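Local coordinates for protein migration inhibitory factor (Trichinella spiralis, PDB 1HFO) that belongs to the macrophage migration inhibitory factor family, whose members are small cytokine-like proteins that assemble as trimers of alpha/beta subunits, at residues H75-F80 / M94-F98. Numbering follows the deposited sequence.
Sequences HSAKLF and MYIHF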
loop_
_atom_site.group_PDB
_atom_site.type_symbol
_atom_site.label_atom_id
_atom_site.label_comp_id
_atom_site.label_asym_id
_atom_site.label_seq_id
_atom_site.Cartn_x
_atom_site.Cartn_y
_atom_site.Cartn_z
ATOM N N HIS A 75 18.112 -6.901 8.044
ATOM C CA HIS A 75 16.943 -6.071 8.294
ATOM C C HIS A 75 15.773 -6.942 8.718
ATOM O O HIS A 75 15.053 -6.624 9.666
ATOM C CB HIS A 75 16.514 -5.310 7.030
ATOM C CG HIS A 75 17.472 -4.244 6.601
ATOM N ND1 HIS A 75 18.345 -3.631 7.471
ATOM C CD2 HIS A 75 17.656 -3.645 5.401
ATOM C CE1 HIS A 75 19.025 -2.699 6.828
ATOM N NE2 HIS A 75 18.624 -2.687 5.570
ATOM N N SER A 76 15.569 -8.034 7.981
ATOM C CA SER A 76 14.458 -8.949 8.230
ATOM C C SER A 76 14.470 -9.651 9.585
ATOM O O SER A 76 13.427 -9.791 10.237
ATOM C CB SER A 76 14.401 -10.023 7.135
ATOM O OG SER A 76 13.229 -10.806 7.290
ATOM N N ALA A 77 15.642 -10.120 9.985
ATOM C CA ALA A 77 15.775 -10.816 11.253
ATOM C C ALA A 77 15.320 -9.877 12.367
ATOM O O ALA A 77 14.475 -10.231 13.188
ATOM C CB ALA A 77 17.219 -11.225 11.461
ATOM N N LYS A 78 15.863 -8.666 12.361
ATOM C CA LYS A 78 15.539 -7.670 13.384
ATOM C C LYS A 78 14.076 -7.224 13.392
ATOM O O LYS A 78 13.444 -7.129 14.456
ATOM C CB LYS A 78 16.449 -6.459 13.208
ATOM C CG LYS A 78 17.925 -6.762 13.406
ATOM C CD LYS A 78 18.731 -5.485 13.443
ATOM C CE LYS A 78 20.141 -5.694 12.914
ATOM N NZ LYS A 78 20.851 -6.790 13.623
ATOM N N LEU A 79 13.543 -6.922 12.207
ATOM C CA LEU A 79 12.163 -6.483 12.104
ATOM C C LEU A 79 11.183 -7.576 12.514
ATOM O O LEU A 79 10.187 -7.303 13.176
ATOM C CB LEU A 79 11.851 -6.018 10.667
ATOM C CG LEU A 79 12.224 -4.584 10.279
ATOM C CD1 LEU A 79 13.675 -4.322 10.610
ATOM C CD2 LEU A 79 11.957 -4.357 8.788
ATOM N N PHE A 80 11.442 -8.813 12.107
ATOM C CA PHE A 80 10.538 -9.890 12.467
ATOM C C PHE A 80 10.560 -10.188 13.958
ATOM O O PHE A 80 9.518 -10.451 14.556
ATOM C CB PHE A 80 10.858 -11.146 11.676
ATOM C CG PHE A 80 10.182 -11.191 10.341
ATOM C CD1 PHE A 80 10.643 -10.415 9.284
ATOM C CD2 PHE A 80 9.065 -11.991 10.149
ATOM C CE1 PHE A 80 9.986 -10.437 8.034
ATOM C CE2 PHE A 80 8.405 -12.023 8.918
ATOM C CZ PHE A 80 8.876 -11.236 7.857
ATOM N N MET A 94 4.144 -13.526 8.358
ATOM C CA MET A 94 4.391 -12.120 8.026
ATOM C C MET A 94 5.319 -11.967 6.831
ATOM O O MET A 94 6.296 -12.700 6.675
ATOM C CB MET A 94 5.015 -11.379 9.212
ATOM C CG MET A 94 4.098 -11.198 10.388
ATOM S SD MET A 94 4.871 -10.121 11.615
ATOM C CE MET A 94 6.130 -11.174 12.249
ATOM N N TYR A 95 5.002 -10.998 5.972
ATOM C CA TYR A 95 5.843 -10.706 4.828
ATOM C C TYR A 95 6.216 -9.238 4.915
ATOM O O TYR A 95 5.386 -8.418 5.296
ATOM C CB TYR A 95 5.093 -10.873 3.510
ATOM C CG TYR A 95 4.979 -12.277 2.995
ATOM C CD1 TYR A 95 6.107 -13.077 2.832
ATOM C CD2 TYR A 95 3.745 -12.782 2.606
ATOM C CE1 TYR A 95 5.998 -14.364 2.283
ATOM C CE2 TYR A 95 3.625 -14.060 2.057
ATOM C CZ TYR A 95 4.750 -14.840 1.900
ATOM O OH TYR A 95 4.619 -16.106 1.358
ATOM N N ILE A 96 7.448 -8.926 4.546
ATOM C CA ILE A 96 7.885 -7.539 4.499
ATOM C C ILE A 96 8.579 -7.299 3.158
ATOM O O ILE A 96 9.535 -7.990 2.808
ATOM C CB ILE A 96 8.872 -7.179 5.637
ATOM C CG1 ILE A 96 8.178 -7.320 6.994
ATOM C CG2 ILE A 96 9.396 -5.734 5.420
ATOM C CD1 ILE A 96 6.851 -6.582 7.121
ATOM N N HIS A 97 8.089 -6.315 2.406
ATOM C CA HIS A 97 8.697 -5.987 1.137
ATOM C C HIS A 97 9.670 -4.842 1.358
ATOM O O HIS A 97 9.271 -3.768 1.828
ATOM C CB HIS A 97 7.655 -5.534 0.113
ATOM C CG HIS A 97 8.229 -5.334 -1.259
ATOM N ND1 HIS A 97 7.628 -4.541 -2.214
ATOM C CD2 HIS A 97 9.367 -5.804 -1.823
ATOM C CE1 HIS A 97 8.371 -4.533 -3.306
ATOM N NE2 HIS A 97 9.432 -5.289 -3.096
ATOM N N PHE A 98 10.931 -5.078 1.027
ATOM C CA PHE A 98 11.980 -4.078 1.181
ATOM C C PHE A 98 12.149 -3.310 -0.127
ATOM O O PHE A 98 12.374 -3.896 -1.197
ATOM C CB PHE A 98 13.291 -4.759 1.593
ATOM C CG PHE A 98 13.218 -5.450 2.932
ATOM C CD1 PHE A 98 13.185 -4.709 4.114
ATOM C CD2 PHE A 98 13.160 -6.846 3.013
ATOM C CE1 PHE A 98 13.093 -5.337 5.359
ATOM C CE2 PHE A 98 13.070 -7.489 4.254
ATOM C CZ PHE A 98 13.035 -6.736 5.431
#
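Phe98 enters a hollow formed by His75, Ser76 and Leu79, filling part of the gap between the helix and the second strand of a beta-alpha-beta unit (57-63, 69-87, 94-100) of the MIF fold. The axes of 75-80 and 94-98 pass 10.2 Å apart at 136°. Phe98 is the bump on the strand: its far end puts CE1 3.8 Å from His75 CB and CZ 3.9 Å from Ser76 CB. Leu79 CD2 closes the hollow at the ring edge, 3.7 Å from Phe98 CE1, while Ile96 CG2 lies against one ring face. The bond to CB of Phe80 points to the side, but its ring end comes nearer the strand and lodges between Ile96 and Met94. Ile96 CG1 lies 3.8 Å from Phe80 CE1. The methionine bends at chi3 (-71°), bringing its methyl CE within 3.7 Å of Phe80 CD2; its SD makes a separate, oblique Met-aromatic contact with the ring. Leu61 of strand 57-63 touches both Leu79 and Phe98. A second subunit packs Gly107 on both phenylalanines and accepts a hydrogen bond from Ser76 OG at Thr111 O. Met94 O, buried without a polar partner, sits in the Phe80 ring plane, 3.2 Å from Phe80 CE2.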